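Local coordinates for protein putative oxidoreductase molybdopterin-binding subunit (Sulfolobus tokodaii, PDB 4ZOH) that probably serves as the molybdenum cofactor subunit of an oxidoreductase of the aldehyde oxidase and xanthine dehydrogenase family, binding pterin cytosine dinucleotide, at residues 414-419 against 563-568; 302-307 against 376-381; 22-27 against 240-245; 164-169 against 182-187. All coordinates share one frame; numbering follows the deposited sequence.

How the contacts relate
Contacts 1, 2 and 4 are buried, while contact 3 is only partly so. Contacts 1 and 2 touch: Asp381 of contact 2 lies close to the hydroxyls of Thr565 and Thr566. Contacts 3 and 4 also touch, through Arg245 and Pro164, and both reach the same mixed sheet. Contact 4 is nested inside the chain loop that contact 3 closes. The two groups lie well apart, with centres of contacts 2 and 3 about 41 Å from each other. The chemistry follows the place. Contact 3, the most open, is a salt-bridge network. Contact 2 is largely apolar. Contact 1 mixes prolines with threonines, and contact 4 is almost wholly polar although buried.

Contact 1. Residues 414-419 against 563-568; sequences ITAFGP and PPTTPY
Thr415 and Thr565 carry the polar part of this contact. Thr565 O takes two donors from one residue. The hydroxyl Thr415 OG1 gives it a hydrogen bond of 3.0 Å, coming from above the carbonyl plane. The backbone Thr415 N also points to Thr565 O, but that bond is bent (128°) and weak. Thr415 OG1 sits between its own N and carbonyl carbon (chi1 75°), which swings CG2 over to Pro567. Gly669 N is a second partner of the hydroxyl. With a valine in place of Thr415, Thr565 O would probably keep just the weak backbone bond, and Gly669 N would lose its mate. The hydroxyls of Thr565 and Thr566 are both hydrogen-bonded to Asp381. A water donates to Ala416 O at 3.1 Å and to Pro563 O, so it joins the two backbones.

Thr415 and Thr565 form a single antiparallel bridge, a hydrogen-bonded pair. It lies just beyond the end of strand 405-412 and just ahead of the start of strand 568-577, its antiparallel neighbour. The Thr415 side chain is about 6 Å from the bound pterin cytosine dinucleotide.

The apolar contacts lie around these bonds. Thr415 CG2 reaches to Pro567 CD, 3.6 Å away. Ile414 CG2 rests 3.8 Å from Thr566 CG2. The Phe417 side chain crosses Pro564 at about a right angle, with Phe417 CE1 4.0 Å from Pro564 CG.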
# COMPACT_ATOMS: atom_id res chain seq x y z
N ILE A 414 7.75 -37.88 -11.07
CA ILE A 414 6.36 -37.89 -10.53
C ILE A 414 5.89 -36.46 -10.39
O ILE A 414 6.61 -35.65 -9.88
CB ILE A 414 6.23 -38.72 -9.22
CG1 ILE A 414 7.45 -38.50 -8.30
CG2 ILE A 414 6.10 -40.22 -9.56
CD1 ILE A 414 7.35 -39.07 -6.86
N THR A 415 4.68 -36.15 -10.83
CA THR A 415 4.27 -34.74 -10.86
C THR A 415 2.79 -34.68 -10.66
O THR A 415 2.13 -35.73 -10.74
CB THR A 415 4.55 -34.09 -12.27
OG1 THR A 415 3.57 -34.57 -13.20
CG2 THR A 415 6.00 -34.33 -12.76
N ALA A 416 2.26 -33.45 -10.46
CA ALA A 416 0.81 -33.17 -10.47
C ALA A 416 0.09 -33.83 -9.26
O ALA A 416 -0.96 -34.51 -9.38
CB ALA A 416 0.18 -33.55 -11.80
N PHE A 417 0.68 -33.63 -8.11
CA PHE A 417 0.14 -34.09 -6.84
C PHE A 417 -1.15 -33.37 -6.49
O PHE A 417 -1.44 -32.21 -6.96
CB PHE A 417 1.19 -33.87 -5.77
CG PHE A 417 2.54 -34.45 -6.09
CD1 PHE A 417 2.91 -35.72 -5.60
CD2 PHE A 417 3.46 -33.75 -6.92
CE1 PHE A 417 4.18 -36.27 -5.89
CE2 PHE A 417 4.72 -34.31 -7.23
CZ PHE A 417 5.07 -35.58 -6.71
N GLY A 418 -1.99 -34.07 -5.71
CA GLY A 418 -3.27 -33.51 -5.28
C GLY A 418 -3.09 -32.56 -4.10
O GLY A 418 -1.94 -32.09 -3.86
N PRO A 419 -4.16 -32.34 -3.31
CA PRO A 419 -5.37 -33.17 -3.37
C PRO A 419 -6.39 -32.55 -4.26
O PRO A 419 -7.35 -33.21 -4.72
CB PRO A 419 -5.86 -33.15 -1.88
CG PRO A 419 -5.42 -31.76 -1.41
CD PRO A 419 -4.02 -31.69 -1.99
N PRO A 563 -3.26 -41.07 -9.41
CA PRO A 563 -1.99 -40.86 -8.78
C PRO A 563 -1.06 -39.88 -9.61
O PRO A 563 -1.43 -39.41 -10.73
CB PRO A 563 -1.43 -42.27 -8.68
CG PRO A 563 -1.98 -42.98 -9.87
CD PRO A 563 -3.36 -42.42 -10.03
N PRO A 564 0.10 -39.50 -9.05
CA PRO A 564 0.94 -38.56 -9.80
C PRO A 564 1.19 -39.07 -11.27
O PRO A 564 1.44 -40.25 -11.47
CB PRO A 564 2.26 -38.54 -9.00
CG PRO A 564 1.93 -39.08 -7.63
CD PRO A 564 0.54 -39.68 -7.64
N THR A 565 1.06 -38.20 -12.27
CA THR A 565 1.38 -38.50 -13.66
C THR A 565 2.88 -38.39 -13.89
O THR A 565 3.56 -37.53 -13.28
CB THR A 565 0.59 -37.60 -14.61
OG1 THR A 565 0.64 -38.13 -15.94
CG2 THR A 565 1.11 -36.12 -14.58
N THR A 566 3.42 -39.28 -14.74
CA THR A 566 4.89 -39.49 -14.80
C THR A 566 5.51 -39.12 -16.18
O THR A 566 5.30 -39.87 -17.14
CB THR A 566 5.24 -40.96 -14.45
OG1 THR A 566 4.58 -41.84 -15.39
CG2 THR A 566 4.81 -41.31 -12.96
N PRO A 567 6.21 -37.94 -16.31
CA PRO A 567 6.95 -37.70 -17.57
C PRO A 567 8.25 -38.46 -17.50
O PRO A 567 8.63 -38.92 -16.41
CB PRO A 567 7.25 -36.20 -17.53
CG PRO A 567 7.42 -35.92 -16.05
CD PRO A 567 6.29 -36.75 -15.42
N TYR A 568 8.96 -38.53 -18.61
CA TYR A 568 10.23 -39.26 -18.72
C TYR A 568 11.00 -38.65 -19.89
O TYR A 568 10.42 -37.98 -20.75
CB TYR A 568 9.96 -40.78 -18.98
CG TYR A 568 9.09 -41.03 -20.22
CD1 TYR A 568 9.68 -41.35 -21.46
CD2 TYR A 568 7.70 -40.88 -20.17
CE1 TYR A 568 8.88 -41.57 -22.58
CE2 TYR A 568 6.90 -41.07 -21.29
CZ TYR A 568 7.50 -41.40 -22.50
OH TYR A 568 6.72 -41.55 -23.62
O HOH W 1 -1.59 -36.58 -11.53

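Contact 2. Residues 302-307 against 376-381; sequences VRMLPG and FGVTYD
Phe376 and Val378 press against the end of helix 288-304, and this is the tight part of the contact. The Phe376 ring turns an edge to the helix: Phe376 CD2 lies 3.3 Å from Val302 O, near the ring plane. Val302 CG1 approaches Phe376 CE2 at 3.8 Å. Pro306 CG also touches the ring obliquely. Val378 CG2 is wedged beside the backbone, 3.3 Å from Arg303 O. Val378 CG2 also lies over one face of the Arg303 guanidinium, 3.8 Å above its plane and offset to the rim. A bend in the arginine chain at chi3 (-76°) folds the group over the valine.

The helix runs into a type I turn, Met304 to Gly307. It meets the small hairpin of strands 372-373 and 379-380.

Packing is looser around Met304, where Met304 SD is 4.4 Å from Val378 CG2. The solvent side lies at Arg303 and Phe376, both partly exposed. There a water sits in the guanidinium plane, accepts from Arg303 NE at 2.6 Å and donates to Phe376 O.

Tyr380 OH donates to Gly307 O. Their separation of 2.4 Å is very short, and its exact length is doubtful. Asn374 ND2 is bonded to both Tyr380 OH and Arg303 O. Polar bonds, those of Asn374 among them, probably tie turn to hairpin in the buried part, while the arginine charge stays beside water.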
# COMPACT_ATOMS: atom_id res chain seq x y z
N VAL A 302 13.89 -42.82 -2.55
CA VAL A 302 13.87 -44.30 -2.55
C VAL A 302 12.95 -44.79 -3.63
O VAL A 302 13.32 -45.65 -4.43
CB VAL A 302 13.47 -44.99 -1.19
CG1 VAL A 302 13.85 -46.49 -1.24
CG2 VAL A 302 14.21 -44.38 -0.03
N ARG A 303 11.75 -44.26 -3.71
CA ARG A 303 10.81 -44.87 -4.59
C ARG A 303 11.18 -44.72 -6.09
O ARG A 303 10.60 -45.39 -6.94
CB ARG A 303 9.38 -44.44 -4.28
CG ARG A 303 8.96 -43.07 -4.77
CD ARG A 303 7.89 -42.55 -3.77
NE ARG A 303 6.65 -43.26 -4.07
CZ ARG A 303 5.64 -42.79 -4.78
NH1 ARG A 303 5.62 -41.53 -5.25
NH2 ARG A 303 4.59 -43.59 -4.99
N MET A 304 12.14 -43.85 -6.41
CA MET A 304 12.46 -43.60 -7.83
C MET A 304 13.75 -44.27 -8.26
O MET A 304 14.05 -44.26 -9.45
CB MET A 304 12.54 -42.08 -8.19
CG MET A 304 11.25 -41.33 -7.90
SD MET A 304 9.80 -41.87 -8.79
CE MET A 304 10.41 -41.45 -10.42
N LEU A 305 14.52 -44.79 -7.30
CA LEU A 305 15.67 -45.69 -7.55
C LEU A 305 15.52 -46.77 -8.64
O LEU A 305 16.48 -47.08 -9.27
CB LEU A 305 16.08 -46.41 -6.26
CG LEU A 305 16.90 -45.60 -5.27
CD1 LEU A 305 17.16 -46.38 -3.98
CD2 LEU A 305 18.20 -45.15 -5.86
N PRO A 306 14.33 -47.37 -8.84
CA PRO A 306 14.36 -48.30 -9.97
C PRO A 306 14.41 -47.62 -11.37
O PRO A 306 14.64 -48.30 -12.39
CB PRO A 306 13.04 -49.10 -9.81
CG PRO A 306 12.56 -48.85 -8.41
CD PRO A 306 13.02 -47.42 -8.16
N GLY A 307 14.14 -46.32 -11.42
CA GLY A 307 14.21 -45.58 -12.66
C GLY A 307 13.31 -46.17 -13.74
O GLY A 307 12.19 -46.61 -13.48
N PHE A 376 8.97 -50.52 -6.33
CA PHE A 376 8.60 -49.89 -5.07
C PHE A 376 7.20 -49.32 -5.14
O PHE A 376 6.85 -48.44 -4.35
CB PHE A 376 9.62 -48.84 -4.65
CG PHE A 376 10.91 -49.40 -4.12
CD1 PHE A 376 10.93 -50.59 -3.39
CD2 PHE A 376 12.13 -48.70 -4.32
CE1 PHE A 376 12.15 -51.09 -2.89
CE2 PHE A 376 13.34 -49.21 -3.84
CZ PHE A 376 13.35 -50.40 -3.10
N GLY A 377 6.44 -49.77 -6.13
CA GLY A 377 5.03 -49.44 -6.24
C GLY A 377 4.65 -48.17 -7.01
O GLY A 377 3.47 -47.81 -7.04
N VAL A 378 5.62 -47.49 -7.65
CA VAL A 378 5.24 -46.27 -8.44
C VAL A 378 4.67 -46.70 -9.80
O VAL A 378 5.34 -47.38 -10.57
CB VAL A 378 6.45 -45.37 -8.70
CG1 VAL A 378 5.99 -44.02 -9.26
CG2 VAL A 378 7.30 -45.23 -7.45
N THR A 379 3.46 -46.31 -10.09
CA THR A 379 2.91 -46.55 -11.42
C THR A 379 3.28 -45.44 -12.43
O THR A 379 2.86 -44.28 -12.31
CB THR A 379 1.40 -46.74 -11.36
OG1 THR A 379 1.14 -47.92 -10.58
CG2 THR A 379 0.78 -46.95 -12.79
N TYR A 380 4.10 -45.83 -13.40
CA TYR A 380 4.43 -44.99 -14.51
C TYR A 380 3.27 -45.13 -15.46
O TYR A 380 3.01 -46.23 -15.98
CB TYR A 380 5.69 -45.50 -15.13
CG TYR A 380 6.91 -45.58 -14.25
CD1 TYR A 380 7.09 -44.77 -13.09
CD2 TYR A 380 7.92 -46.48 -14.59
CE1 TYR A 380 8.24 -44.91 -12.29
CE2 TYR A 380 9.07 -46.60 -13.81
CZ TYR A 380 9.23 -45.81 -12.67
OH TYR A 380 10.41 -45.97 -11.95
N ASP A 381 2.55 -44.02 -15.70
CA ASP A 381 1.19 -44.19 -16.25
C ASP A 381 1.02 -44.30 -17.74
O ASP A 381 0.09 -45.03 -18.20
CB ASP A 381 0.25 -43.09 -15.75
CG ASP A 381 0.81 -41.63 -16.01
OD1 ASP A 381 2.01 -41.42 -16.36
OD2 ASP A 381 -0.03 -40.70 -15.81
O HOH W 2 6.03 -45.81 -3.74

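Contact 3. Residues 22-27 against 240-245; sequences YVDDIE and KWVPTR
Lys240 NZ reaches into the 22-27 loop and meets several oxygen atoms there. Its strongest partner is Asp24 OD1, a salt bridge of 2.7 Å met nearly along the C-O axis. A second salt bridge, to Glu27 OE2 at 3.2 Å, is weak as a hydrogen bond. Two backbone carbonyls also receive weak bonds, Ile26 O at 3.0 Å and Asp24 O at 3.4 Å. A water accepts from Lys240 NZ at 2.8 Å and donates to Glu27 OE1, which links the ammonium group to the other oxygen of Glu27. These five acceptors exceed the three hydrogens of a lysine, so some must share. The lysine chain is bent at chi2, chi3 and chi4, all near 70°, and so curls back to place NZ among them.

Asp24 is satisfied on both oxygens, because OD2 forms a salt bridge with Arg88. The carboxylate carbon Asp24 CG also lies 3.7 Å from Val242 CG2, where the two side chains cross at about a right angle. Within the loop, Tyr22 N donates to Asp25 OD2 at 2.7 Å, from above the carboxylate plane. Asp25 OD1 forms a salt bridge with a basic side chain of another protein chain.

The loop contains a 3-10 turn at 23-25 and leads toward strand 32-38. That strand lies beside 239-241 in a mixed sheet, and its backbone bonds to Lys240. The contact joins the hammerhead family region to the first molybdopterin-binding family region. The lysine would be expected to stay protonated and partly offset the negative charge of the two carboxylates.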
# COMPACT_ATOMS: atom_id res chain seq x y z
N TYR A 22 7.19 -6.80 -5.57
CA TYR A 22 7.63 -7.92 -4.74
C TYR A 22 7.46 -7.42 -3.27
O TYR A 22 7.23 -6.22 -3.04
CB TYR A 22 9.10 -8.26 -5.02
CG TYR A 22 9.30 -8.70 -6.43
CD1 TYR A 22 9.41 -10.05 -6.75
CD2 TYR A 22 9.45 -7.74 -7.47
CE1 TYR A 22 9.64 -10.46 -8.11
CE2 TYR A 22 9.67 -8.10 -8.83
CZ TYR A 22 9.75 -9.44 -9.18
OH TYR A 22 9.97 -9.79 -10.54
N VAL A 23 7.60 -8.34 -2.31
CA VAL A 23 7.25 -8.01 -0.91
C VAL A 23 7.93 -6.76 -0.39
O VAL A 23 7.29 -5.97 0.32
CB VAL A 23 7.36 -9.23 0.07
CG1 VAL A 23 8.80 -9.62 0.34
CG2 VAL A 23 6.54 -8.95 1.39
N ASP A 24 9.22 -6.54 -0.73
CA ASP A 24 9.91 -5.38 -0.19
C ASP A 24 9.58 -4.06 -0.90
O ASP A 24 9.96 -2.96 -0.41
CB ASP A 24 11.44 -5.59 -0.10
CG ASP A 24 12.09 -4.66 0.90
OD1 ASP A 24 11.38 -4.31 1.88
OD2 ASP A 24 13.31 -4.31 0.75
N ASP A 25 8.80 -4.16 -1.99
CA ASP A 25 8.30 -2.98 -2.68
C ASP A 25 7.02 -2.46 -2.04
O ASP A 25 6.43 -1.49 -2.55
CB ASP A 25 7.98 -3.30 -4.15
CG ASP A 25 9.17 -3.93 -4.89
OD1 ASP A 25 10.34 -3.69 -4.54
OD2 ASP A 25 8.86 -4.72 -5.78
N ILE A 26 6.54 -3.16 -1.00
CA ILE A 26 5.29 -2.79 -0.33
C ILE A 26 5.56 -2.10 0.98
O ILE A 26 6.43 -2.50 1.71
CB ILE A 26 4.34 -3.99 -0.11
CG1 ILE A 26 4.18 -4.74 -1.44
CG2 ILE A 26 2.99 -3.44 0.36
CD1 ILE A 26 3.57 -6.11 -1.28
N GLU A 27 4.79 -1.05 1.24
CA GLU A 27 4.91 -0.24 2.45
C GLU A 27 3.52 0.03 3.02
O GLU A 27 2.58 0.21 2.28
CB GLU A 27 5.57 1.15 2.19
CG GLU A 27 7.04 1.14 1.83
CD GLU A 27 7.89 0.35 2.80
OE1 GLU A 27 7.54 0.25 3.99
OE2 GLU A 27 8.94 -0.19 2.37
N LYS A 240 7.87 -5.15 8.70
CA LYS A 240 8.54 -5.64 7.50
C LYS A 240 9.76 -6.46 7.92
O LYS A 240 10.62 -5.98 8.69
CB LYS A 240 9.03 -4.44 6.64
CG LYS A 240 9.91 -4.78 5.43
CD LYS A 240 9.05 -5.36 4.28
CE LYS A 240 8.14 -4.34 3.57
NZ LYS A 240 9.04 -3.33 2.87
N TRP A 241 9.85 -7.67 7.40
CA TRP A 241 11.03 -8.45 7.64
C TRP A 241 11.70 -8.77 6.27
O TRP A 241 11.03 -9.38 5.38
CB TRP A 241 10.62 -9.77 8.29
CG TRP A 241 11.78 -10.78 8.23
CD1 TRP A 241 13.01 -10.64 8.77
CD2 TRP A 241 11.80 -12.04 7.52
NE1 TRP A 241 13.79 -11.78 8.50
CE2 TRP A 241 13.06 -12.64 7.76
CE3 TRP A 241 10.86 -12.74 6.76
CZ2 TRP A 241 13.42 -13.92 7.21
CZ3 TRP A 241 11.20 -14.04 6.27
CH2 TRP A 241 12.48 -14.59 6.48
N VAL A 242 12.98 -8.42 6.11
CA VAL A 242 13.74 -8.87 4.93
C VAL A 242 15.14 -9.29 5.39
O VAL A 242 15.90 -8.47 5.80
CB VAL A 242 13.85 -7.82 3.81
CG1 VAL A 242 14.62 -8.39 2.59
CG2 VAL A 242 12.47 -7.33 3.40
N PRO A 243 15.47 -10.58 5.30
CA PRO A 243 16.83 -11.06 5.66
C PRO A 243 17.90 -10.54 4.71
O PRO A 243 17.60 -10.24 3.51
CB PRO A 243 16.70 -12.59 5.56
CG PRO A 243 15.65 -12.74 4.49
CD PRO A 243 14.66 -11.65 4.70
N THR A 244 19.11 -10.38 5.21
CA THR A 244 20.24 -10.20 4.28
C THR A 244 20.49 -11.52 3.52
O THR A 244 19.98 -12.62 3.89
CB THR A 244 21.51 -9.82 5.02
OG1 THR A 244 21.94 -10.97 5.74
CG2 THR A 244 21.27 -8.60 6.00
N ARG A 245 21.27 -11.45 2.46
CA ARG A 245 21.53 -12.69 1.66
C ARG A 245 22.43 -13.65 2.49
O ARG A 245 22.28 -14.86 2.41
CB ARG A 245 22.20 -12.34 0.29
CG ARG A 245 22.67 -13.54 -0.54
CD ARG A 245 21.57 -14.55 -0.84
NE ARG A 245 20.62 -13.84 -1.68
CZ ARG A 245 19.60 -14.37 -2.35
NH1 ARG A 245 19.30 -15.67 -2.20
NH2 ARG A 245 18.84 -13.57 -3.12
O HOH W 3 9.25 -1.50 4.97

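Contact 4. Residues 164-169 against 182-187; sequences PLETRG and YSSTQS
Glu166 and Ser184 are brought together by matching first torsions: in each the outer atom, CG or OG, lies opposite the backbone N (chi1 -172° and -177°). Both side chains thereby reach toward each other's segment. Ser184 is the centre of an inverse gamma turn. It follows strand 179-183, which forms a beta hairpin with 170-174, so the contact sits at the open end of that hairpin.

Ser184 OG donates to Glu166 OE2 at 2.8 Å, coming from well above the carboxylate plane (59°). Gly212 N is also bonded to OE2, giving the buried oxygen two partners. Lys218 NZ bonds to both Ser184 OG and Glu166 O and so ties the two segments together. If an alanine stood at Glu166, Ser184 OG would probably lose its acceptor and Gly212 N would be left without its mate.

The backbone adds a nearly straight bond, Ser184 N to Gly169 O, at 2.9 Å. Ser183 CA makes a CH···O contact with Gly169 O at 3.4 Å. Just before Gly169, Thr167 OG1 donates to Arg168 O in the carbonyl plane, at 2.8 Å. The Arg168 side chain leads away to salt bridges with Glu248 and Glu224.

The surroundings are those of the redox centres. Leu165 touches the iron-sulfur cluster, and an aromatic side chain of another protein chain packs on Glu166. Near the backbone bond, a water accepts from Gly169 N at 2.9 Å and donates to Ser183 OG at 3.1 Å, a hydroxyl that is also bonded to Glu225 OE2.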
# COMPACT_ATOMS: atom_id res chain seq x y z
N PRO A 164 17.22 -18.51 -4.56
CA PRO A 164 16.43 -17.65 -5.46
C PRO A 164 16.98 -16.23 -5.37
O PRO A 164 17.52 -15.84 -4.31
CB PRO A 164 15.03 -17.68 -4.85
CG PRO A 164 15.23 -18.00 -3.39
CD PRO A 164 16.46 -18.87 -3.35
N LEU A 165 16.88 -15.46 -6.46
CA LEU A 165 17.50 -14.10 -6.43
C LEU A 165 16.78 -13.14 -5.48
O LEU A 165 17.40 -12.19 -5.00
CB LEU A 165 17.45 -13.49 -7.83
CG LEU A 165 18.71 -13.02 -8.52
CD1 LEU A 165 18.07 -11.90 -9.31
CD2 LEU A 165 19.87 -12.43 -7.71
N GLU A 166 15.49 -13.32 -5.29
CA GLU A 166 14.81 -12.66 -4.16
C GLU A 166 14.75 -13.63 -2.96
O GLU A 166 14.20 -14.77 -3.06
CB GLU A 166 13.34 -12.21 -4.49
CG GLU A 166 12.71 -11.36 -3.36
CD GLU A 166 11.20 -11.52 -3.22
OE1 GLU A 166 10.56 -10.68 -2.54
OE2 GLU A 166 10.59 -12.48 -3.78
N THR A 167 15.28 -13.17 -1.84
CA THR A 167 15.12 -13.89 -0.53
C THR A 167 13.69 -13.95 -0.07
O THR A 167 12.81 -13.40 -0.70
CB THR A 167 15.91 -13.24 0.59
OG1 THR A 167 15.38 -11.95 0.85
CG2 THR A 167 17.42 -13.09 0.22
N ARG A 168 13.46 -14.74 0.99
CA ARG A 168 12.21 -14.68 1.76
C ARG A 168 11.98 -13.23 2.13
O ARG A 168 12.90 -12.39 2.05
CB ARG A 168 12.37 -15.53 3.07
CG ARG A 168 12.52 -17.03 2.76
CD ARG A 168 13.10 -17.80 3.97
NE ARG A 168 14.33 -17.17 4.43
CZ ARG A 168 14.86 -17.30 5.65
NH1 ARG A 168 15.97 -16.62 5.91
NH2 ARG A 168 14.30 -18.13 6.55
N GLY A 169 10.78 -12.94 2.61
CA GLY A 169 10.52 -11.58 3.14
C GLY A 169 9.05 -11.53 3.41
O GLY A 169 8.24 -12.29 2.79
N TYR A 182 1.75 -10.30 4.00
CA TYR A 182 2.30 -10.43 2.63
C TYR A 182 3.58 -11.23 2.77
O TYR A 182 4.33 -10.98 3.69
CB TYR A 182 2.67 -9.09 2.01
CG TYR A 182 1.57 -8.06 1.91
CD1 TYR A 182 0.97 -7.78 0.66
CD2 TYR A 182 1.17 -7.32 3.03
CE1 TYR A 182 0.03 -6.77 0.54
CE2 TYR A 182 0.21 -6.33 2.91
CZ TYR A 182 -0.34 -6.08 1.68
OH TYR A 182 -1.29 -5.14 1.60
N SER A 183 3.85 -12.13 1.85
CA SER A 183 5.04 -12.91 2.01
C SER A 183 5.54 -13.39 0.67
O SER A 183 4.73 -13.74 -0.24
CB SER A 183 4.77 -14.14 2.93
OG SER A 183 5.98 -14.88 3.19
N SER A 184 6.86 -13.49 0.59
CA SER A 184 7.49 -14.08 -0.56
C SER A 184 7.35 -15.57 -0.34
O SER A 184 8.20 -16.22 0.27
CB SER A 184 8.96 -13.62 -0.71
OG SER A 184 9.54 -14.18 -1.89
N THR A 185 6.22 -16.09 -0.72
CA THR A 185 5.91 -17.48 -0.41
C THR A 185 5.49 -18.20 -1.70
O THR A 185 5.19 -17.51 -2.70
CB THR A 185 4.76 -17.56 0.64
OG1 THR A 185 4.57 -18.91 1.02
CG2 THR A 185 3.45 -17.01 0.10
N GLN A 186 5.38 -19.54 -1.66
CA GLN A 186 4.91 -20.33 -2.85
C GLN A 186 3.39 -20.51 -2.94
O GLN A 186 2.87 -21.01 -3.94
CB GLN A 186 5.65 -21.67 -2.99
CG GLN A 186 7.13 -21.45 -3.22
CD GLN A 186 7.91 -22.73 -3.47
OE1 GLN A 186 9.05 -22.85 -3.02
NE2 GLN A 186 7.29 -23.68 -4.13
N SER A 187 2.67 -20.07 -1.90
CA SER A 187 1.23 -20.22 -1.91
C SER A 187 0.64 -19.35 -0.83
O SER A 187 0.89 -19.63 0.34
CB SER A 187 0.81 -21.68 -1.60
OG SER A 187 -0.61 -21.81 -1.58
O HOH W 4 9.01 -15.08 3.49